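Local coordinates for protein putative hyaluronoglucosaminidase (Clostridium perfringens, PDB 6PWI) that probably hydrolyses beta-N-acetylhexosaminides as a family 84 glycoside hydrolase, this chain holding the catalytic barrel of a longer, probably secreted and cell-wall-anchored protein, at residues A[208-213]-A[248-253]; A[195-200]-A[238-243]; A[558-563]-A[614-619]; A[497-502]-A[517-522]. All coordinates share one frame; numbering follows the deposited sequence.

Contact 1 (A[208-213]-A[248-253])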
# COMPACT_ATOMS: atom_id res chain seq x y z
N MET A 208 -7.21 -4.10 2.80
CA MET A 208 -5.97 -4.45 3.48
C MET A 208 -6.29 -4.89 4.90
O MET A 208 -7.28 -4.45 5.48
CB MET A 208 -5.00 -3.27 3.50
CG MET A 208 -4.31 -3.05 2.16
SD MET A 208 -3.03 -1.78 2.21
CE MET A 208 -1.76 -2.54 1.20
N ASN A 209 -5.44 -5.77 5.47
CA ASN A 209 -5.74 -6.34 6.77
C ASN A 209 -4.57 -6.17 7.75
O ASN A 209 -4.66 -6.65 8.87
CB ASN A 209 -6.27 -7.77 6.67
CG ASN A 209 -5.31 -8.79 6.08
OD1 ASN A 209 -4.11 -8.53 5.92
ND2 ASN A 209 -5.81 -9.98 5.79
N SER A 210 -3.50 -5.49 7.33
CA SER A 210 -2.25 -5.51 8.09
C SER A 210 -1.55 -4.16 8.07
O SER A 210 -1.23 -3.64 7.00
CB SER A 210 -1.33 -6.57 7.55
OG SER A 210 -1.87 -7.86 7.76
N TYR A 211 -1.29 -3.62 9.26
CA TYR A 211 -0.29 -2.58 9.42
C TYR A 211 0.75 -3.09 10.42
O TYR A 211 0.45 -3.20 11.60
CB TYR A 211 -0.91 -1.26 9.88
CG TYR A 211 0.07 -0.26 10.45
CD1 TYR A 211 1.34 -0.09 9.91
CD2 TYR A 211 -0.27 0.54 11.52
CE1 TYR A 211 2.24 0.82 10.43
CE2 TYR A 211 0.61 1.47 12.06
CZ TYR A 211 1.87 1.61 11.51
OH TYR A 211 2.75 2.52 12.02
N ILE A 212 1.94 -3.44 9.92
CA ILE A 212 2.98 -3.92 10.81
C ILE A 212 3.77 -2.73 11.33
O ILE A 212 4.41 -2.02 10.57
CB ILE A 212 3.86 -4.99 10.15
CG1 ILE A 212 3.04 -6.20 9.71
CG2 ILE A 212 5.00 -5.39 11.08
CD1 ILE A 212 3.52 -6.82 8.43
N PHE A 213 3.67 -2.53 12.65
CA PHE A 213 4.30 -1.43 13.36
C PHE A 213 5.71 -1.86 13.79
O PHE A 213 5.86 -2.57 14.78
CB PHE A 213 3.42 -1.08 14.56
CG PHE A 213 3.88 0.06 15.43
CD1 PHE A 213 3.59 1.37 15.09
CD2 PHE A 213 4.57 -0.18 16.60
CE1 PHE A 213 4.00 2.42 15.90
CE2 PHE A 213 4.98 0.87 17.42
CZ PHE A 213 4.68 2.17 17.06
N LYS A 248 -10.22 -2.45 10.10
CA LYS A 248 -9.87 -3.86 9.98
C LYS A 248 -8.52 -4.03 9.29
O LYS A 248 -8.10 -5.14 8.99
CB LYS A 248 -11.01 -4.72 9.43
CG LYS A 248 -11.89 -5.33 10.50
CD LYS A 248 -13.01 -6.20 9.98
CE LYS A 248 -14.06 -6.50 11.03
NZ LYS A 248 -13.47 -7.10 12.25
N ASN A 249 -7.85 -2.90 9.07
CA ASN A 249 -6.44 -2.85 8.74
C ASN A 249 -5.67 -2.92 10.07
O ASN A 249 -5.23 -1.90 10.59
CB ASN A 249 -6.17 -1.58 7.92
CG ASN A 249 -4.84 -1.53 7.19
OD1 ASN A 249 -4.78 -1.04 6.07
ND2 ASN A 249 -3.76 -2.01 7.80
N LYS A 250 -5.54 -4.13 10.63
CA LYS A 250 -5.17 -4.30 12.03
C LYS A 250 -3.78 -3.73 12.30
O LYS A 250 -2.89 -3.81 11.46
CB LYS A 250 -5.07 -5.78 12.43
CG LYS A 250 -6.26 -6.66 12.10
CD LYS A 250 -6.05 -8.13 12.50
CE LYS A 250 -4.90 -8.83 11.80
NZ LYS A 250 -5.16 -9.09 10.36
N PHE A 251 -3.61 -3.20 13.52
CA PHE A 251 -2.33 -2.82 14.07
C PHE A 251 -1.62 -4.08 14.57
O PHE A 251 -2.07 -4.72 15.52
CB PHE A 251 -2.56 -1.85 15.23
CG PHE A 251 -1.33 -1.22 15.82
CD1 PHE A 251 -0.95 0.07 15.46
CD2 PHE A 251 -0.55 -1.90 16.75
CE1 PHE A 251 0.17 0.67 16.01
CE2 PHE A 251 0.58 -1.30 17.29
CZ PHE A 251 0.93 -0.01 16.93
N ILE A 252 -0.49 -4.43 13.92
CA ILE A 252 0.32 -5.56 14.33
C ILE A 252 1.59 -5.06 15.01
O ILE A 252 2.40 -4.36 14.39
CB ILE A 252 0.62 -6.48 13.13
CG1 ILE A 252 -0.67 -7.04 12.52
CG2 ILE A 252 1.59 -7.58 13.54
CD1 ILE A 252 -0.58 -7.33 11.05
N TRP A 253 1.76 -5.42 16.29
CA TRP A 253 2.90 -4.93 17.05
C TRP A 253 4.06 -5.91 16.87
O TRP A 253 3.82 -7.09 16.66
CB TRP A 253 2.51 -4.75 18.53
CG TRP A 253 3.55 -4.00 19.31
CD1 TRP A 253 3.79 -2.65 19.28
CD2 TRP A 253 4.53 -4.57 20.20
NE1 TRP A 253 4.84 -2.34 20.10
CE2 TRP A 253 5.31 -3.49 20.68
CE3 TRP A 253 4.81 -5.86 20.65
CZ2 TRP A 253 6.36 -3.68 21.59
CZ3 TRP A 253 5.84 -6.05 21.55
CH2 TRP A 253 6.60 -4.97 22.01
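Tyr211 is gripped at both ends of its backbone by the strand beside it. Its N donates to Lys250 O at 2.7 Å, and its O takes Ile252 N at 2.8 Å. Phe213 N then reaches Ile252 O, also at 2.8 Å. The parallel ladder is secure where Tyr211 pairs with Phe251 and Ile212 with Ile252; 210-213 and 250-255 are the second and third strands of the (beta/alpha)8 barrel, joined in sequence by helix 231-247 in a beta-alpha-beta crossover. At the start of the pairing Asn209 O has two donors: Lys250 N in a weak bond, and Lys250 NZ at 2.9 Å. The lysine chain bends at chi3 (-62°) and chi4 (-71°), which brings the ammonium to that carbonyl; Tyr325 gives the lysine a cation-pi partner. The amide of Asn209 is satisfied apart from the ladder: OD1 accepts Ser210 OG, 3.0 Å away and above the carbonyl plane, as well as Arg180 N, while ND2 serves Gln178 O. On the face of Tyr211 and Phe251, Phe251 CZ lies over one face of the Phe213 ring, off toward its rim, with the planes 34° apart. Tyr211 sends its hydroxyl to Glu184, and Trp253 NE1 goes to Tyr229 OH. Ile252 CD1 packs on Ser210 CB (3.7 Å) on the other face of the sheet. The buried tyrosine and tryptophan thus bring their polar atoms already paired, and the charge of Lys250 is probably eased by a carbonyl and a ring.

Contact 2 (A[195-200]-A[238-243])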
# COMPACT_ATOMS: atom_id res chain seq x y z
N ASN A 195 -0.79 10.27 10.55
CA ASN A 195 -0.56 9.64 9.25
C ASN A 195 -0.74 8.13 9.33
O ASN A 195 -1.26 7.52 8.40
CB ASN A 195 0.79 10.02 8.63
CG ASN A 195 0.74 11.28 7.79
OD1 ASN A 195 -0.18 11.48 7.00
ND2 ASN A 195 1.75 12.12 7.94
N ARG A 196 -0.29 7.51 10.44
CA ARG A 196 -0.48 6.08 10.62
C ARG A 196 -1.97 5.74 10.58
O ARG A 196 -2.37 4.76 9.96
CB ARG A 196 0.17 5.59 11.92
CG ARG A 196 1.67 5.45 11.83
CD ARG A 196 2.28 5.56 13.21
NE ARG A 196 3.70 5.28 13.24
CZ ARG A 196 4.51 5.68 14.22
NH1 ARG A 196 4.02 6.38 15.23
NH2 ARG A 196 5.79 5.38 14.18
N LYS A 197 -2.79 6.57 11.24
CA LYS A 197 -4.23 6.35 11.27
C LYS A 197 -4.80 6.51 9.86
O LYS A 197 -5.69 5.75 9.47
CB LYS A 197 -4.90 7.30 12.26
CG LYS A 197 -4.58 7.00 13.72
CD LYS A 197 -5.19 7.99 14.67
CE LYS A 197 -4.53 7.94 16.03
NZ LYS A 197 -4.93 9.10 16.85
N ASP A 198 -4.27 7.48 9.11
CA ASP A 198 -4.79 7.82 7.80
C ASP A 198 -4.48 6.72 6.80
O ASP A 198 -5.29 6.47 5.91
CB ASP A 198 -4.24 9.16 7.31
CG ASP A 198 -5.13 9.81 6.26
OD1 ASP A 198 -6.34 9.91 6.50
OD2 ASP A 198 -4.59 10.21 5.20
N LEU A 199 -3.30 6.08 6.93
CA LEU A 199 -2.92 4.98 6.05
C LEU A 199 -3.78 3.76 6.36
O LEU A 199 -4.24 3.09 5.44
CB LEU A 199 -1.42 4.66 6.18
CG LEU A 199 -0.45 5.69 5.59
CD1 LEU A 199 0.96 5.13 5.56
CD2 LEU A 199 -0.86 6.13 4.20
N MET A 200 -4.01 3.51 7.65
CA MET A 200 -4.88 2.41 8.04
C MET A 200 -6.27 2.63 7.45
O MET A 200 -6.88 1.71 6.94
CB MET A 200 -4.96 2.26 9.56
CG MET A 200 -3.80 1.47 10.13
SD MET A 200 -3.94 1.20 11.92
CE MET A 200 -3.67 2.86 12.53
N LYS A 238 -3.00 2.77 21.73
CA LYS A 238 -4.39 2.32 21.81
C LYS A 238 -5.27 3.09 20.82
O LYS A 238 -6.21 2.53 20.27
CB LYS A 238 -4.92 2.32 23.24
CG LYS A 238 -6.44 2.34 23.36
CD LYS A 238 -6.95 1.72 24.63
CE LYS A 238 -8.36 2.16 24.99
NZ LYS A 238 -9.21 2.37 23.79
N GLU A 239 -4.98 4.38 20.60
CA GLU A 239 -5.75 5.15 19.63
C GLU A 239 -5.54 4.58 18.22
O GLU A 239 -6.49 4.51 17.44
CB GLU A 239 -5.38 6.63 19.67
CG GLU A 239 -6.14 7.42 20.71
CD GLU A 239 -5.80 8.90 20.76
OE1 GLU A 239 -4.93 9.33 19.97
OE2 GLU A 239 -6.41 9.62 21.57
N MET A 240 -4.31 4.16 17.91
CA MET A 240 -4.00 3.61 16.60
C MET A 240 -4.63 2.23 16.44
O MET A 240 -5.14 1.91 15.37
CB MET A 240 -2.49 3.54 16.36
CG MET A 240 -1.89 4.91 16.15
SD MET A 240 -0.14 4.86 15.74
CE MET A 240 0.62 4.74 17.36
N VAL A 241 -4.61 1.44 17.52
CA VAL A 241 -5.17 0.10 17.51
C VAL A 241 -6.68 0.18 17.27
O VAL A 241 -7.25 -0.65 16.56
CB VAL A 241 -4.82 -0.65 18.81
CG1 VAL A 241 -5.63 -1.93 18.98
CG2 VAL A 241 -3.33 -0.94 18.90
N ASP A 242 -7.32 1.21 17.84
CA ASP A 242 -8.75 1.39 17.67
C ASP A 242 -9.07 1.70 16.21
O ASP A 242 -10.06 1.20 15.67
CB ASP A 242 -9.30 2.46 18.62
CG ASP A 242 -9.41 2.05 20.08
OD1 ASP A 242 -9.27 0.82 20.39
OD2 ASP A 242 -9.65 2.95 20.92
N VAL A 243 -8.22 2.53 15.56
CA VAL A 243 -8.41 2.82 14.14
C VAL A 243 -8.28 1.52 13.35
O VAL A 243 -9.07 1.25 12.45
CB VAL A 243 -7.49 3.93 13.60
CG1 VAL A 243 -7.59 4.05 12.09
CG2 VAL A 243 -7.79 5.28 14.24
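Met240 and Arg196 meet through the thioether: Met240 SD lies 3.6 Å from Arg196 CD, against the aliphatic part of the arginine chain. Arg196 is extended from CG to NE, which carries its guanidinium past this sulfur. One turn further along the helix, Met200 bends at chi3 (-70°), and its CE tucks against the backbone of the other helix, 3.3 Å from Met240 O and 4.1 Å from Met240 CB. Val243 uses both branches: CG1 against Met200 CB and Lys197 O, CG2 against Lys197 CG at 3.7 Å. Lys197 lies across Val243 and runs on, fully extended, to the exposed side. There its NZ forms a salt bridge with Glu239 OE1 at 3.1 Å; NZ approaches OE1 from above the carboxylate plane. In the second shell, Glu184 holds Arg196 NE in a salt bridge and Asn193 OD1 takes NH1, fixing the direction of the guanidinium. Beneath the methionines lie strand residues: Met200 rests on Tyr211 and Met240 on Phe251. The short segments of the two helices run almost parallel, 11° apart, with axes 9.5 Å from each other. Side-by-side parallel helices seated on parallel strands, apolar toward the strands, with an ion pair on the outside, are the outer layer of a (beta/alpha)8 barrel, here its first two helices, 193-204 and 231-247.

Contact 3 (A[558-563]-A[614-619])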
# COMPACT_ATOMS: atom_id res chain seq x y z
N GLU A 558 9.83 24.84 -16.22
CA GLU A 558 10.16 26.17 -16.68
C GLU A 558 11.47 26.16 -17.46
O GLU A 558 11.61 26.84 -18.47
CB GLU A 558 10.15 27.17 -15.52
CG GLU A 558 8.78 27.79 -15.30
CD GLU A 558 8.52 28.42 -13.94
OE1 GLU A 558 9.40 28.32 -13.05
OE2 GLU A 558 7.43 29.01 -13.77
N SER A 559 12.43 25.36 -16.98
CA SER A 559 13.75 25.24 -17.60
C SER A 559 13.64 24.61 -18.99
O SER A 559 14.27 25.07 -19.93
CB SER A 559 14.67 24.44 -16.71
OG SER A 559 15.93 24.25 -17.33
N THR A 560 12.84 23.55 -19.10
CA THR A 560 12.70 22.86 -20.37
C THR A 560 12.05 23.79 -21.38
O THR A 560 12.48 23.85 -22.53
CB THR A 560 11.97 21.52 -20.18
OG1 THR A 560 12.72 20.78 -19.21
CG2 THR A 560 11.86 20.73 -21.47
N ILE A 561 11.02 24.53 -20.95
CA ILE A 561 10.29 25.44 -21.81
C ILE A 561 11.22 26.54 -22.31
O ILE A 561 11.18 26.91 -23.49
CB ILE A 561 9.02 25.97 -21.11
CG1 ILE A 561 8.00 24.85 -20.89
CG2 ILE A 561 8.41 27.14 -21.88
CD1 ILE A 561 6.83 25.24 -20.01
N ALA A 562 12.07 27.07 -21.42
CA ALA A 562 13.00 28.11 -21.79
C ALA A 562 13.97 27.58 -22.86
O ALA A 562 14.21 28.26 -23.86
CB ALA A 562 13.73 28.65 -20.59
N TYR A 563 14.49 26.36 -22.65
CA TYR A 563 15.46 25.80 -23.57
C TYR A 563 14.82 25.54 -24.94
O TYR A 563 15.36 25.96 -25.95
CB TYR A 563 16.15 24.57 -22.99
CG TYR A 563 17.32 24.87 -22.10
CD1 TYR A 563 18.39 25.64 -22.54
CD2 TYR A 563 17.37 24.39 -20.80
CE1 TYR A 563 19.47 25.92 -21.72
CE2 TYR A 563 18.44 24.66 -19.97
CZ TYR A 563 19.50 25.42 -20.43
OH TYR A 563 20.55 25.68 -19.60
N ILE A 614 15.65 15.56 -16.58
CA ILE A 614 16.91 16.26 -16.37
C ILE A 614 17.87 15.97 -17.54
O ILE A 614 18.47 16.90 -18.08
CB ILE A 614 17.49 15.96 -14.97
CG1 ILE A 614 16.65 16.64 -13.89
CG2 ILE A 614 18.95 16.38 -14.87
CD1 ILE A 614 16.92 16.14 -12.49
N PRO A 615 18.04 14.70 -17.97
CA PRO A 615 18.89 14.40 -19.13
C PRO A 615 18.55 15.22 -20.37
O PRO A 615 19.44 15.63 -21.11
CB PRO A 615 18.66 12.89 -19.34
CG PRO A 615 18.38 12.38 -17.94
CD PRO A 615 17.53 13.47 -17.33
N PHE A 616 17.25 15.48 -20.58
CA PHE A 616 16.79 16.26 -21.72
C PHE A 616 17.27 17.71 -21.59
O PHE A 616 17.75 18.29 -22.56
CB PHE A 616 15.26 16.17 -21.83
CG PHE A 616 14.66 16.92 -22.99
CD1 PHE A 616 15.23 16.86 -24.26
CD2 PHE A 616 13.50 17.66 -22.83
CE1 PHE A 616 14.66 17.53 -25.33
CE2 PHE A 616 12.92 18.33 -23.91
CZ PHE A 616 13.50 18.27 -25.15
N ILE A 617 17.12 18.28 -20.39
CA ILE A 617 17.56 19.64 -20.10
C ILE A 617 19.05 19.75 -20.40
O ILE A 617 19.51 20.75 -20.95
CB ILE A 617 17.24 20.01 -18.64
CG1 ILE A 617 15.74 20.22 -18.42
CG2 ILE A 617 18.04 21.22 -18.18
CD1 ILE A 617 15.39 20.53 -16.98
N LYS A 618 19.81 18.71 -20.03
CA LYS A 618 21.25 18.72 -20.20
C LYS A 618 21.59 18.63 -21.68
O LYS A 618 22.48 19.34 -22.16
CB LYS A 618 21.90 17.60 -19.37
CG LYS A 618 22.05 17.92 -17.89
CD LYS A 618 22.42 16.72 -17.07
CE LYS A 618 22.69 17.04 -15.61
NZ LYS A 618 23.05 15.82 -14.85
N ASP A 619 20.86 17.77 -22.40
CA ASP A 619 21.00 17.59 -23.83
C ASP A 619 20.73 18.90 -24.56
O ASP A 619 21.52 19.31 -25.40
CB ASP A 619 20.07 16.48 -24.33
CG ASP A 619 20.72 15.10 -24.40
OD1 ASP A 619 21.96 15.02 -24.20
OD2 ASP A 619 19.99 14.12 -24.70
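Ile617 reaches from helix 613-623 into the surface made by Ser559, Thr560 and Tyr563, and every branch beyond its CB finds a partner there. From CB the chain forks. CG2 heads between Ser559 OG, 3.8 Å away, and the ring of Tyr563, whose CE2 it approaches to 3.9 Å. CG1 takes the other direction, anti to the carbonyl carbon (chi1 -72°), and lies beside Thr560 OG1. With chi2 at 178° the chain continues straight, so that CD1 ends beside the same hydroxyl oxygen at 3.5 Å and near Ser559 CB at 4.0 Å. Neither hydroxyl depends on the isoleucine for its bonding: Ser559 OG bonds to Gly585 O, and Thr560 OG1 to Leu556 O one turn back in its own helix. Both oxygens can therefore sit in an otherwise apolar, buried seam. The seam belongs to the C-terminal helical bundle, where the long helix 540-572 and the final helix 613-623 run in broadly the same direction, their short segments 30° apart with axes 9.9 Å from each other. Helix 575-591 borders the seam on the Tyr563 side, and Tyr582 meets the Tyr563 ring edge-to-face. On the other flank Thr560 turns CG2 to the Phe616 ring, 3.6 Å from CE2, the threonine side chain set crosswise to that of the phenylalanine. The Phe616 ring also touches Thr503 of helix 496-507 and Tyr523 of helix 513-536.

Contact 4 (A[497-502]-A[517-522])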
# COMPACT_ATOMS: atom_id res chain seq x y z
N PRO A 497 9.15 9.10 -25.62
CA PRO A 497 9.30 9.10 -27.08
C PRO A 497 9.27 10.52 -27.64
O PRO A 497 9.93 10.81 -28.64
CB PRO A 497 8.07 8.33 -27.59
CG PRO A 497 7.57 7.56 -26.38
CD PRO A 497 7.92 8.41 -25.19
N VAL A 498 8.52 11.40 -26.96
CA VAL A 498 8.36 12.78 -27.39
C VAL A 498 9.68 13.51 -27.14
O VAL A 498 10.15 14.24 -28.01
CB VAL A 498 7.15 13.46 -26.73
CG1 VAL A 498 7.01 14.92 -27.15
CG2 VAL A 498 5.85 12.71 -27.00
N ILE A 499 10.29 13.30 -25.96
CA ILE A 499 11.59 13.87 -25.64
C ILE A 499 12.62 13.41 -26.67
O ILE A 499 13.41 14.22 -27.16
CB ILE A 499 12.01 13.52 -24.20
CG1 ILE A 499 11.26 14.37 -23.17
CG2 ILE A 499 13.52 13.65 -24.03
CD1 ILE A 499 11.33 13.84 -21.76
N GLU A 500 12.61 12.11 -26.99
CA GLU A 500 13.62 11.52 -27.85
C GLU A 500 13.49 12.07 -29.27
O GLU A 500 14.50 12.35 -29.91
CB GLU A 500 13.59 10.00 -27.77
CG GLU A 500 14.30 9.48 -26.54
CD GLU A 500 14.13 8.01 -26.18
OE1 GLU A 500 13.41 7.29 -26.91
OE2 GLU A 500 14.74 7.59 -25.16
N GLU A 501 12.25 12.23 -29.74
CA GLU A 501 12.00 12.73 -31.09
C GLU A 501 12.46 14.18 -31.21
O GLU A 501 13.11 14.54 -32.19
CB GLU A 501 10.54 12.56 -31.49
CG GLU A 501 10.30 12.85 -32.96
CD GLU A 501 11.29 12.23 -33.94
OE1 GLU A 501 12.01 11.27 -33.57
OE2 GLU A 501 11.34 12.70 -35.10
N PHE A 502 12.13 15.02 -30.23
CA PHE A 502 12.57 16.40 -30.28
C PHE A 502 14.10 16.45 -30.33
O PHE A 502 14.68 17.23 -31.07
CB PHE A 502 11.98 17.25 -29.15
CG PHE A 502 12.30 18.72 -29.27
CD1 PHE A 502 11.44 19.58 -29.95
CD2 PHE A 502 13.47 19.24 -28.73
CE1 PHE A 502 11.75 20.92 -30.09
CE2 PHE A 502 13.77 20.59 -28.87
CZ PHE A 502 12.91 21.43 -29.55
N LYS A 517 5.68 22.61 -30.74
CA LYS A 517 4.32 22.80 -30.26
C LYS A 517 3.88 21.58 -29.44
O LYS A 517 3.33 21.73 -28.35
CB LYS A 517 3.35 23.02 -31.43
CG LYS A 517 3.58 24.26 -32.29
CD LYS A 517 3.42 25.56 -31.54
CE LYS A 517 2.67 26.59 -32.35
NZ LYS A 517 2.96 27.98 -31.90
N VAL A 518 4.14 20.38 -29.97
CA VAL A 518 3.74 19.13 -29.35
C VAL A 518 4.38 19.03 -27.96
O VAL A 518 3.69 18.74 -26.99
CB VAL A 518 4.10 17.92 -30.23
CG1 VAL A 518 3.79 16.59 -29.55
CG2 VAL A 518 3.42 18.00 -31.59
N ILE A 519 5.70 19.27 -27.88
CA ILE A 519 6.45 19.02 -26.67
C ILE A 519 6.22 20.14 -25.65
O ILE A 519 6.28 19.88 -24.45
CB ILE A 519 7.94 18.75 -26.96
CG1 ILE A 519 8.68 18.28 -25.70
CG2 ILE A 519 8.61 19.96 -27.59
CD1 ILE A 519 9.83 17.34 -25.98
N LEU A 520 5.96 21.36 -26.14
CA LEU A 520 5.63 22.48 -25.27
C LEU A 520 4.26 22.26 -24.63
O LEU A 520 4.03 22.67 -23.49
CB LEU A 520 5.69 23.81 -26.04
CG LEU A 520 7.08 24.43 -26.21
CD1 LEU A 520 7.04 25.61 -27.18
CD2 LEU A 520 7.67 24.88 -24.88
N ASP A 521 3.35 21.60 -25.35
CA ASP A 521 2.07 21.21 -24.78
C ASP A 521 2.30 20.28 -23.59
O ASP A 521 1.69 20.45 -22.53
CB ASP A 521 1.14 20.56 -25.82
CG ASP A 521 0.34 21.53 -26.67
OD1 ASP A 521 0.15 22.69 -26.24
OD2 ASP A 521 -0.09 21.12 -27.77
N GLU A 522 3.19 19.31 -23.77
CA GLU A 522 3.48 18.34 -22.73
C GLU A 522 4.03 19.04 -21.49
O GLU A 522 3.60 18.76 -20.37
CB GLU A 522 4.42 17.25 -23.25
CG GLU A 522 3.77 16.35 -24.28
CD GLU A 522 2.45 15.73 -23.85
OE1 GLU A 522 2.43 15.02 -22.83
OE2 GLU A 522 1.43 16.00 -24.52
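Val498 and Ile519 are the residues whose CA atoms come nearest in two helices that run in roughly opposite directions: these atoms stand 6.6 Å apart, the short axes pass at 10.2 Å, and the angle between their N-to-C directions is 141°. Ile519 supplies most of the contact. Its chi1 of -172° aims CG1 at the partner helix, and CD1 ends against the backbone there, 3.7 Å from Val498 O and 3.9 Å from Ile499 CA. Val498 CG1 slides past it in the opposite direction, 3.9 Å from Ile519 CD1 and equally near Ile519 CB. Helices 496-507 and 513-536 are consecutive in the chain and linked by a short connection, so the pair forms a helical hairpin in the C-terminal helical bundle, away from the catalytic barrel. The second branch of Ile519 serves another partner: CG2 meets CD1 of the Phe502 ring at 3.7 Å, the phenylalanine side chain crossing the isoleucine at about a right angle. Phe502 CB also touches Ile519 CD1, at 3.8 Å, so the two branches of Ile519 touch the CB and the ring of Phe502. Toward the outside, Val518 CG1 lies loosely against Val498 CG1. On the inner side Phe616 of the last helix rests against Ile499, Phe502 and Ile519, while Ile564 of helix 540-572 reaches Ile519 as well.

Contacts 1 and 2 belong to the catalytic barrel, contacts 3 and 4 to the C-terminal helical bundle, with nearest atoms of the two groups at least about 26 Å apart. Contact 1 is strand pairing in the barrel wall; contact 2 is the helix layer laid over it, and Tyr211 OH touches Arg196 CG where the layers meet. Contacts 3 and 4 adjoin through Phe616, and through Ile561 on Leu520. Chemistry follows place: backbone bonds and a shared lysine charge in buried contact 1, sulfur and methyl packing with a solvent-side salt bridge in partly buried contact 2. Contact 3 mixes apolar groups with two internally bonded hydroxyls in a buried seam, and contact 4 is apolar, with one exposed edge at Val518.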